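Local atomic coordinates of lipoprotein LpqN (Mycobacterium tuberculosis, PDB entry 6MNA), a protein that takes part in mycobacterial cell envelope biogenesis, interacting with the periplasmic loop domains of the mycolate transporters MmpL3 and MmpL11, and serves as a virulence factor. Residues P119-I124 against L201-L206; L125-G130 against Q193-V198; G143-L148 against R181-K186. All coordinates share one frame; numbering follows the deposited sequence.

Contact 1 (P119-I124 against L201-L206); sequences PTIVAI and LNADAL. With U2D (6-O-decanoyl-alpha-D-glucopyranose), chain B.
Two central strands of the antiparallel sheet in this Mog1p/PsbP-clan fold, 120-130 and 195-206, pair here with their segment directions 160° apart. Two hydrogen-bonded pairs set the register. Thr120 N reaches Asp204 O at 3.1 Å while Asp204 N returns to Thr120 O. Val122 and Asn202 repeat the exchange, and the bond from Asn202 N to Val122 O, 2.8 Å long, is nearly straight at 174°. The non-hydrogen-bonded pairs between and beyond them, Ile121 with Ala203 and Ala123 with Leu201, put apolar side chains on the face that meets the decanoyl chain of U2D. There Ile121 CG1 rests on Ala203 CB at 3.7 Å. With CG2 of Ile121 anti to the backbone N, that methyl lies 4.0 Å from U2D CBF, near the end of the acyl chain. Ala203 CB also meets U2D CBC at 3.9 Å, and Leu201 divides its side chain: CB lies beside U2D CBF, whereas the CD2 branch turns to Ala123 CB, 3.7 Å away. The small side chain of Ala203 lets the acyl chain lie close to the strand here, consistent with a hydrophobic binding pocket. On the other face, carrying Thr120, Val122, Asn202 and Asp204, polar groups mix with apolar ones. The side chains of Asn202 and Ile124 cross obliquely, with Asn202 ND2 3.4 Å from Ile124 CD1, while Asn202 OD1 accepts a hydrogen bond from Gln185 NE2; Asp204 OD2 forms a salt bridge with Arg181. Strand 106-109 flanks the pair through backbone bonds from Pro119 and Ile121, strand 179-192 borders the side of 201-206, and helix 210-223 packs on the lipid-facing side, where Ala216 meets Ile121, Leu213 meets Ala203 and Ile220 meets Leu201.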
loop_
_atom_site.group_PDB
_atom_site.type_symbol
_atom_site.label_atom_id
_atom_site.label_comp_id
_atom_site.label_asym_id
_atom_site.label_seq_id
_atom_site.Cartn_x
_atom_site.Cartn_y
_atom_site.Cartn_z
ATOM N N PRO A 119 -7.120 5.116 12.797
ATOM C CA PRO A 119 -6.136 4.320 12.055
ATOM C C PRO A 119 -6.805 3.625 10.884
ATOM O O PRO A 119 -7.878 3.052 11.027
ATOM C CB PRO A 119 -5.653 3.282 13.070
ATOM C CG PRO A 119 -6.134 3.739 14.395
ATOM C CD PRO A 119 -7.281 4.669 14.185
ATOM N N THR A 120 -6.140 3.644 9.739
ATOM C CA THR A 120 -6.678 2.993 8.553
ATOM C C THR A 120 -5.550 2.381 7.724
ATOM O O THR A 120 -4.446 2.920 7.642
ATOM C CB THR A 120 -7.448 3.964 7.646
ATOM O OG1 THR A 120 -6.539 4.918 7.079
ATOM C CG2 THR A 120 -8.551 4.708 8.409
ATOM N N ILE A 121 -5.888 1.299 7.029
ATOM C CA ILE A 121 -5.010 0.724 6.025
ATOM C C ILE A 121 -5.890 0.504 4.793
ATOM O O ILE A 121 -6.925 -0.162 4.874
ATOM C CB ILE A 121 -4.374 -0.582 6.484
ATOM C CG1 ILE A 121 -3.678 -0.395 7.842
ATOM C CG2 ILE A 121 -3.414 -1.070 5.411
ATOM C CD1 ILE A 121 -3.094 -1.655 8.374
ATOM N N VAL A 122 -5.515 1.143 3.709
ATOM C CA VAL A 122 -6.274 1.195 2.477
ATOM C C VAL A 122 -5.476 0.444 1.422
ATOM O O VAL A 122 -4.255 0.556 1.354
ATOM C CB VAL A 122 -6.510 2.664 2.089
ATOM C CG1 VAL A 122 -6.626 2.827 0.617
ATOM C CG2 VAL A 122 -7.746 3.203 2.856
ATOM N N ALA A 123 -6.169 -0.270 0.564
ATOM C CA ALA A 123 -5.528 -0.991 -0.524
ATOM C C ALA A 123 -5.855 -0.361 -1.873
ATOM O O ALA A 123 -6.963 0.172 -2.095
ATOM C CB ALA A 123 -5.949 -2.457 -0.498
ATOM N N ILE A 124 -4.883 -0.398 -2.772
ATOM C CA ILE A 124 -5.023 0.026 -4.152
ATOM C C ILE A 124 -4.436 -1.063 -5.049
ATOM O O ILE A 124 -3.363 -1.589 -4.765
ATOM C CB ILE A 124 -4.298 1.343 -4.442
ATOM C CG1 ILE A 124 -4.641 2.417 -3.399
ATOM C CG2 ILE A 124 -4.626 1.790 -5.869
ATOM C CD1 ILE A 124 -3.700 3.589 -3.456
ATOM N N LEU A 201 -0.505 -1.145 -0.147
ATOM C CA LEU A 201 -1.210 -1.143 1.131
ATOM C C LEU A 201 -0.708 0.072 1.890
ATOM O O LEU A 201 0.484 0.139 2.210
ATOM C CB LEU A 201 -0.976 -2.421 1.883
ATOM C CG LEU A 201 -1.279 -3.727 1.178
ATOM C CD1 LEU A 201 -0.966 -4.906 2.021
ATOM C CD2 LEU A 201 -2.713 -3.699 0.816
ATOM N N ASN A 202 -1.593 1.051 2.118
ATOM C CA ASN A 202 -1.224 2.357 2.644
ATOM C C ASN A 202 -1.772 2.506 4.057
ATOM O O ASN A 202 -2.985 2.615 4.250
ATOM C CB ASN A 202 -1.772 3.480 1.772
ATOM C CG ASN A 202 -1.163 3.501 0.390
ATOM O OD1 ASN A 202 0.005 3.191 0.219
ATOM N ND2 ASN A 202 -1.946 3.893 -0.593
ATOM N N ALA A 203 -0.892 2.614 5.031
ATOM C CA ALA A 203 -1.312 2.639 6.421
ATOM C C ALA A 203 -1.050 4.031 6.960
ATOM O O ALA A 203 -0.027 4.659 6.627
ATOM C CB ALA A 203 -0.588 1.573 7.236
ATOM N N ASP A 204 -1.967 4.519 7.797
ATOM C CA ASP A 204 -1.864 5.889 8.275
ATOM C C ASP A 204 -2.565 6.019 9.619
ATOM O O ASP A 204 -3.675 5.527 9.779
ATOM C CB ASP A 204 -2.464 6.858 7.259
ATOM C CG ASP A 204 -2.650 8.260 7.827
ATOM O OD1 ASP A 204 -1.643 8.870 8.199
ATOM O OD2 ASP A 204 -3.801 8.751 7.907
ATOM N N ALA A 205 -1.901 6.655 10.590
ATOM C CA ALA A 205 -2.535 6.861 11.882
ATOM C C ALA A 205 -1.796 7.980 12.585
ATOM O O ALA A 205 -0.657 8.310 12.243
ATOM C CB ALA A 205 -2.517 5.611 12.758
ATOM N N LEU A 206 -2.460 8.566 13.572
ATOM C CA LEU A 206 -1.753 9.474 14.467
ATOM C C LEU A 206 -0.632 8.741 15.183
ATOM O O LEU A 206 -0.737 7.550 15.480
ATOM C CB LEU A 206 -2.736 10.057 15.473
ATOM C CG LEU A 206 -3.768 11.015 14.872
ATOM C CD1 LEU A 206 -4.858 11.289 15.920
ATOM C CD2 LEU A 206 -3.146 12.320 14.354
HETATM C C1 U2D B . 9.426 3.724 11.871
HETATM C C2 U2D B . 10.733 3.177 11.162
HETATM C C3 U2D B . 10.470 1.800 10.474
HETATM C C4 U2D B . 9.412 1.142 11.317
HETATM C C5 U2D B . 8.142 2.005 10.961
HETATM C C6 U2D B . 6.922 1.772 11.829
HETATM C CAX U2D B . 5.056 1.398 10.374
HETATM C CAY U2D B . 3.831 1.127 11.227
HETATM C CAZ U2D B . 3.258 -0.268 10.984
HETATM C CBA U2D B . 2.461 -0.359 9.695
HETATM C CBB U2D B . 3.223 -1.100 8.560
HETATM C CBC U2D B . 2.094 -1.190 7.531
HETATM C CBD U2D B . 2.684 -1.669 6.235
HETATM C CBE U2D B . 1.567 -1.473 5.143
HETATM C CBF U2D B . 0.404 -2.364 5.548
HETATM C CBG U2D B . 0.819 -3.857 5.652
HETATM O O11 U2D B . 5.749 0.173 10.128
HETATM O O2 U2D B . 11.256 4.066 10.155
HETATM O O3 U2D B . 11.681 1.017 10.290
HETATM O O4 U2D B . 9.221 -0.247 10.986
HETATM O O5 U2D B . 8.331 3.463 11.026
HETATM O O6 U2D B . 5.856 2.364 11.078
#

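Contact 2 (L125-G130 against Q193-V198); sequences LSKLTG and QGAVFV
Leu125 opens the pairing by laying its CD2 methyl against the backbone of Val198, 3.4 Å from Val198 O, and near Phe197 CB. Next, Ser126 forms a hydrogen-bonded antiparallel pair with Val198: Ser126 N donates to Val198 O, and Val198 N returns to Ser126 O at 2.8 Å. Water 1 joins Ser126 OG to the same Val198 O, which therefore accepts two hydrogen bonds. At Lys127, paired with Phe197 without mutual backbone bonds, the aliphatic chain runs alongside the ring and points the same way. CG lies anti to the backbone N (chi1 -172°) and the chain stays extended beyond it, bringing CG 3.5 Å from Phe197 CE2, CD close to CZ, and CE 3.8 Å from Ala195 CB. Its NZ continues past the ring to water 2, which in turn donates to Gln193 O. Leu128 restores the hydrogen-bonded pattern with Val196, its O accepting from Val196 N at 173°, while its CD1 crosses to Val198 CG2 at 3.7 Å. Thr129 then sets CG2 on Ala195 CB, 3.5 Å away, and Gly130 N is linked to Gly194 O through water 3. Segment 193-198 starts at the tight turn of the beta hairpin 179-192/195-206; 125-130 pairs with the hairpin's second strand and bonds strand 70-74 along its other edge. Chemically, direct backbone bonds fix the register, apolar contacts are made on both faces, by the Lys127 methylenes with Phe197 on one and by Leu128 with Val198 on the other, and the lysine's ammonium remains hydrated; towards the turn, water mediates the polar links.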
loop_
_atom_site.group_PDB
_atom_site.type_symbol
_atom_site.label_atom_id
_atom_site.label_comp_id
_atom_site.label_asym_id
_atom_site.label_seq_id
_atom_site.Cartn_x
_atom_site.Cartn_y
_atom_site.Cartn_z
ATOM N N LEU A 125 -5.139 -1.421 -6.111
ATOM C CA LEU A 125 -4.612 -2.445 -7.014
ATOM C C LEU A 125 -4.648 -1.891 -8.425
ATOM O O LEU A 125 -5.712 -1.466 -8.920
ATOM C CB LEU A 125 -5.429 -3.735 -6.923
ATOM C CG LEU A 125 -4.852 -5.153 -7.078
ATOM C CD1 LEU A 125 -5.734 -6.085 -7.899
ATOM C CD2 LEU A 125 -3.387 -5.233 -7.500
ATOM N N SER A 126 -3.501 -1.894 -9.065
ATOM C CA SER A 126 -3.372 -1.390 -10.414
ATOM C C SER A 126 -2.854 -2.478 -11.343
ATOM O O SER A 126 -2.070 -3.333 -10.933
ATOM C CB SER A 126 -2.430 -0.237 -10.483
ATOM O OG SER A 126 -2.839 0.777 -9.609
ATOM N N LYS A 127 -3.261 -2.379 -12.608
ATOM C CA LYS A 127 -2.817 -3.266 -13.675
ATOM C C LYS A 127 -1.939 -2.463 -14.618
ATOM O O LYS A 127 -2.386 -1.459 -15.177
ATOM C CB LYS A 127 -4.002 -3.858 -14.438
ATOM C CG LYS A 127 -3.608 -4.923 -15.425
ATOM C CD LYS A 127 -4.864 -5.371 -16.186
ATOM C CE LYS A 127 -4.533 -6.434 -17.168
ATOM N NZ LYS A 127 -5.788 -6.873 -17.896
ATOM N N LEU A 128 -0.697 -2.915 -14.788
ATOM C CA LEU A 128 0.288 -2.288 -15.646
ATOM C C LEU A 128 0.538 -3.216 -16.823
ATOM O O LEU A 128 0.852 -4.396 -16.633
ATOM C CB LEU A 128 1.595 -2.046 -14.906
ATOM C CG LEU A 128 1.484 -1.303 -13.562
ATOM C CD1 LEU A 128 2.882 -0.950 -13.105
ATOM C CD2 LEU A 128 0.657 -0.064 -13.664
ATOM N N THR A 129 0.396 -2.688 -18.021
ATOM C CA THR A 129 0.762 -3.422 -19.225
ATOM C C THR A 129 1.681 -2.567 -20.071
ATOM O O THR A 129 1.798 -1.359 -19.887
ATOM C CB THR A 129 -0.458 -3.835 -20.037
ATOM O OG1 THR A 129 -1.160 -2.665 -20.461
ATOM C CG2 THR A 129 -1.361 -4.703 -19.197
ATOM N N GLY A 130 2.388 -3.232 -20.960
ATOM C CA GLY A 130 3.270 -2.540 -21.853
ATOM C C GLY A 130 4.700 -2.780 -21.454
ATOM O O GLY A 130 5.084 -3.911 -21.146
ATOM N N GLN A 193 -0.616 -12.960 -16.243
ATOM C CA GLN A 193 -1.549 -12.879 -17.359
ATOM C C GLN A 193 -1.275 -11.689 -18.253
ATOM O O GLN A 193 -2.149 -10.852 -18.471
ATOM C CB GLN A 193 -2.986 -12.803 -16.842
ATOM C CG GLN A 193 -3.435 -13.987 -16.053
ATOM C CD GLN A 193 -4.894 -13.886 -15.725
ATOM O OE1 GLN A 193 -5.727 -13.719 -16.624
ATOM N NE2 GLN A 193 -5.223 -13.974 -14.439
ATOM N N GLY A 194 -0.043 -11.579 -18.741
ATOM C CA GLY A 194 0.253 -10.523 -19.694
ATOM C C GLY A 194 0.319 -9.126 -19.102
ATOM O O GLY A 194 0.130 -8.138 -19.820
ATOM N N ALA A 195 0.539 -9.018 -17.803
ATOM C CA ALA A 195 0.537 -7.729 -17.133
ATOM C C ALA A 195 1.343 -7.873 -15.854
ATOM O O ALA A 195 1.762 -8.975 -15.494
ATOM C CB ALA A 195 -0.888 -7.299 -16.845
ATOM N N VAL A 196 1.556 -6.742 -15.181
ATOM C CA VAL A 196 2.135 -6.687 -13.850
ATOM C C VAL A 196 1.131 -5.934 -12.982
ATOM O O VAL A 196 0.863 -4.754 -13.213
ATOM C CB VAL A 196 3.498 -5.998 -13.855
ATOM C CG1 VAL A 196 4.030 -5.930 -12.476
ATOM C CG2 VAL A 196 4.454 -6.750 -14.807
ATOM N N PHE A 197 0.551 -6.619 -12.027
ATOM C CA PHE A 197 -0.337 -6.004 -11.077
ATOM C C PHE A 197 0.496 -5.472 -9.926
ATOM O O PHE A 197 1.466 -6.098 -9.504
ATOM C CB PHE A 197 -1.354 -6.996 -10.562
ATOM C CG PHE A 197 -2.331 -7.428 -11.628
ATOM C CD1 PHE A 197 -1.997 -8.424 -12.530
ATOM C CD2 PHE A 197 -3.518 -6.747 -11.803
ATOM C CE1 PHE A 197 -2.890 -8.802 -13.570
ATOM C CE2 PHE A 197 -4.427 -7.131 -12.827
ATOM C CZ PHE A 197 -4.090 -8.153 -13.716
ATOM N N VAL A 198 0.107 -4.323 -9.441
ATOM C CA VAL A 198 0.800 -3.699 -8.313
ATOM C C VAL A 198 -0.224 -3.414 -7.232
ATOM O O VAL A 198 -1.184 -2.649 -7.459
ATOM C CB VAL A 198 1.503 -2.409 -8.718
ATOM C CG1 VAL A 198 2.201 -1.786 -7.495
ATOM C CG2 VAL A 198 2.446 -2.639 -9.889
HETATM O O HOH W 1 -1.279 0.234 -7.221
HETATM O O HOH W 2 -4.858 -9.723 -17.256
HETATM O O HOH W 3 2.488 -6.352 -20.372
#

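Contact 3 (G143-L148 against R181-K186); sequences GELKNL and RTVAQK. With U2D (6-O-decanoyl-alpha-D-glucopyranose), chain B.
Leu145 makes the close apolar core between helix 142-146 and strand 179-192. Its two methyls touch different parts of the strand: CD1 sits over the backbone, 3.9 Å from Gln185 N and about as far from Ala184 CA, and also touches both methyls of Val183, while CD2 lies 4.0 Å from Gln185 CB. Just past the helix, Leu148 adds a lighter touch, its CD2 meeting Val183 CG1 tip to tip at 4.0 Å. The elements joined are a short helix and one face of the curved antiparallel sheet. The opposite face of the same strand belongs to the lipid pocket: Ala184 CB points away from the helix and meets U2D CBB at 3.4 Å, and Thr182 CG2 lies 3.6 Å from U2D O6. The Glu144 edge is the wetter, more open side, where apolar packing gives way to polar bonds and two waters, and where this exposed residue crosses Gln185 at about a right angle. Glu144 CG stands anti to the backbone N (chi1 175°), and the extended chain carries OE2 to Gln185 NE2 at 3.1 Å. The N-H...O angle is 167° and OE2 lies close to the amide plane, yet the donor arrives from above the carboxylate, 60° out of its plane. Since NE2 is also bonded to Asn202 on the neighbouring strand, two acceptors hold the amide's rotation. At its oxygen, Gln185 OE1 accepts from water 5, which itself takes the hydrogen bond of Leu145 N at 2.7 Å; water 4 lies between OE1 and Glu144 OE2.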
loop_
_atom_site.group_PDB
_atom_site.type_symbol
_atom_site.label_atom_id
_atom_site.label_comp_id
_atom_site.label_asym_id
_atom_site.label_seq_id
_atom_site.Cartn_x
_atom_site.Cartn_y
_atom_site.Cartn_z
ATOM N N GLY A 143 9.711 6.125 -3.232
ATOM C CA GLY A 143 9.710 7.535 -3.593
ATOM C C GLY A 143 8.509 8.288 -3.062
ATOM O O GLY A 143 8.637 9.412 -2.561
ATOM N N GLU A 144 7.330 7.683 -3.154
ATOM C CA GLU A 144 6.113 8.369 -2.757
ATOM C C GLU A 144 6.141 8.789 -1.288
ATOM O O GLU A 144 5.884 9.954 -0.961
ATOM C CB GLU A 144 4.904 7.489 -3.031
ATOM C CG GLU A 144 3.589 8.096 -2.534
ATOM C CD GLU A 144 2.381 7.220 -2.841
ATOM O OE1 GLU A 144 1.241 7.632 -2.533
ATOM O OE2 GLU A 144 2.575 6.104 -3.374
ATOM N N LEU A 145 6.370 7.849 -0.369
ATOM C CA LEU A 145 6.433 8.254 1.033
ATOM C C LEU A 145 7.580 9.225 1.270
ATOM O O LEU A 145 7.454 10.162 2.069
ATOM C CB LEU A 145 6.593 7.056 1.954
ATOM C CG LEU A 145 5.496 6.033 2.061
ATOM C CD1 LEU A 145 5.398 5.562 3.454
ATOM C CD2 LEU A 145 4.137 6.505 1.529
ATOM N N LYS A 146 8.719 9.004 0.616
ATOM C CA LYS A 146 9.856 9.883 0.865
ATOM C C LYS A 146 9.574 11.322 0.441
ATOM O O LYS A 146 10.213 12.238 0.978
ATOM C CB LYS A 146 11.113 9.351 0.181
ATOM C CG LYS A 146 11.672 8.127 0.873
ATOM C CD LYS A 146 12.887 7.529 0.185
ATOM C CE LYS A 146 14.033 8.526 0.008
ATOM N NZ LYS A 146 15.146 7.952 -0.806
ATOM N N ASN A 147 8.610 11.557 -0.462
ATOM C CA ASN A 147 8.229 12.913 -0.865
ATOM C C ASN A 147 7.191 13.556 0.047
ATOM O O ASN A 147 6.781 14.695 -0.203
ATOM C CB ASN A 147 7.674 12.928 -2.294
ATOM C CG ASN A 147 8.712 12.597 -3.310
ATOM O OD1 ASN A 147 9.902 12.717 -3.054
ATOM N ND2 ASN A 147 8.271 12.153 -4.481
ATOM N N LEU A 148 6.730 12.857 1.067
ATOM C CA LEU A 148 5.727 13.397 1.951
ATOM C C LEU A 148 6.335 14.537 2.778
ATOM O O LEU A 148 7.548 14.585 2.988
ATOM C CB LEU A 148 5.211 12.295 2.863
ATOM C CG LEU A 148 3.763 11.885 3.043
ATOM C CD1 LEU A 148 2.874 12.149 1.854
ATOM C CD2 LEU A 148 3.799 10.392 3.384
ATOM N N ARG A 181 2.229 11.969 12.271
ATOM C CA ARG A 181 1.503 10.790 11.844
ATOM C C ARG A 181 2.479 9.675 11.485
ATOM O O ARG A 181 3.574 9.939 11.005
ATOM C CB ARG A 181 0.615 11.095 10.613
ATOM C CG ARG A 181 -0.196 12.398 10.739
ATOM C CD ARG A 181 -1.229 12.502 9.579
ATOM N NE ARG A 181 -2.133 11.362 9.614
ATOM C CZ ARG A 181 -3.272 11.334 10.305
ATOM N NH1 ARG A 181 -3.641 12.400 11.011
ATOM N NH2 ARG A 181 -4.031 10.249 10.313
ATOM N N THR A 182 2.077 8.447 11.768
ATOM C CA THR A 182 2.800 7.259 11.323
ATOM C C THR A 182 2.221 6.827 9.991
ATOM O O THR A 182 1.008 6.695 9.866
ATOM C CB THR A 182 2.676 6.134 12.333
ATOM O OG1 THR A 182 3.371 6.514 13.532
ATOM C CG2 THR A 182 3.313 4.851 11.819
ATOM N N VAL A 183 3.081 6.611 9.012
ATOM C CA VAL A 183 2.601 6.159 7.690
ATOM C C VAL A 183 3.485 5.002 7.264
ATOM O O VAL A 183 4.671 4.924 7.617
ATOM C CB VAL A 183 2.635 7.319 6.702
ATOM C CG1 VAL A 183 4.073 7.852 6.511
ATOM C CG2 VAL A 183 1.978 6.926 5.362
ATOM N N ALA A 184 2.899 4.075 6.524
ATOM C CA ALA A 184 3.710 3.004 5.984
ATOM C C ALA A 184 3.053 2.573 4.689
ATOM O O ALA A 184 1.847 2.749 4.496
ATOM C CB ALA A 184 3.841 1.820 6.928
ATOM N N GLN A 185 3.867 2.021 3.805
ATOM C CA GLN A 185 3.350 1.524 2.541
ATOM C C GLN A 185 4.074 0.226 2.198
ATOM O O GLN A 185 5.305 0.173 2.247
ATOM C CB GLN A 185 3.536 2.554 1.457
ATOM C CG GLN A 185 3.031 2.085 0.129
ATOM C CD GLN A 185 3.242 3.117 -0.923
ATOM O OE1 GLN A 185 4.376 3.406 -1.303
ATOM N NE2 GLN A 185 2.143 3.666 -1.436
ATOM N N LYS A 186 3.302 -0.818 1.913
ATOM C CA LYS A 186 3.840 -2.037 1.315
ATOM C C LYS A 186 3.389 -2.101 -0.134
ATOM O O LYS A 186 2.197 -1.939 -0.430
ATOM C CB LYS A 186 3.391 -3.270 2.088
ATOM C CG LYS A 186 4.009 -4.582 1.591
ATOM C CD LYS A 186 3.714 -5.739 2.579
ATOM C CE LYS A 186 4.848 -6.758 2.572
ATOM N NZ LYS A 186 4.740 -7.822 3.610
HETATM C C1 U2D B . 9.426 3.724 11.871
HETATM C C2 U2D B . 10.733 3.177 11.162
HETATM C C3 U2D B . 10.470 1.800 10.474
HETATM C C4 U2D B . 9.412 1.142 11.317
HETATM C C5 U2D B . 8.142 2.005 10.961
HETATM C C6 U2D B . 6.922 1.772 11.829
HETATM C CAX U2D B . 5.056 1.398 10.374
HETATM C CAY U2D B . 3.831 1.127 11.227
HETATM C CAZ U2D B . 3.258 -0.268 10.984
HETATM C CBA U2D B . 2.461 -0.359 9.695
HETATM C CBB U2D B . 3.223 -1.100 8.560
HETATM C CBC U2D B . 2.094 -1.190 7.531
HETATM C CBD U2D B . 2.684 -1.669 6.235
HETATM C CBE U2D B . 1.567 -1.473 5.143
HETATM C CBF U2D B . 0.404 -2.364 5.548
HETATM C CBG U2D B . 0.819 -3.857 5.652
HETATM O O11 U2D B . 5.749 0.173 10.128
HETATM O O2 U2D B . 11.256 4.066 10.155
HETATM O O3 U2D B . 11.681 1.017 10.290
HETATM O O4 U2D B . 9.221 -0.247 10.986
HETATM O O5 U2D B . 8.331 3.463 11.026
HETATM O O6 U2D B . 5.856 2.364 11.078
HETATM O O HOH W 4 4.623 4.318 -4.187
HETATM O O HOH W 5 6.453 5.130 -0.771
#

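In the fold
Contacts 1 and 2 are consecutive sections of the pairing between strands 120-130 and 195-206, their centres about 22 Å apart. Of these two, only contact 1 reaches U2D; the side chain of Val198 in contact 2 is about 13 Å from the bound U2D. Contact 3, which also touches the ligand, lies one strand over, its centre about 10 Å from that of contact 1. A probable backbone hydrogen bond from Thr182 N to Ala205 O (2.8 Å) is evidence of this strand-to-strand join. Ala203 and Ala184 thus line the acyl chain from adjacent strands. Contacts 2 and 3 do not touch, their nearest atoms being about 7 Å apart.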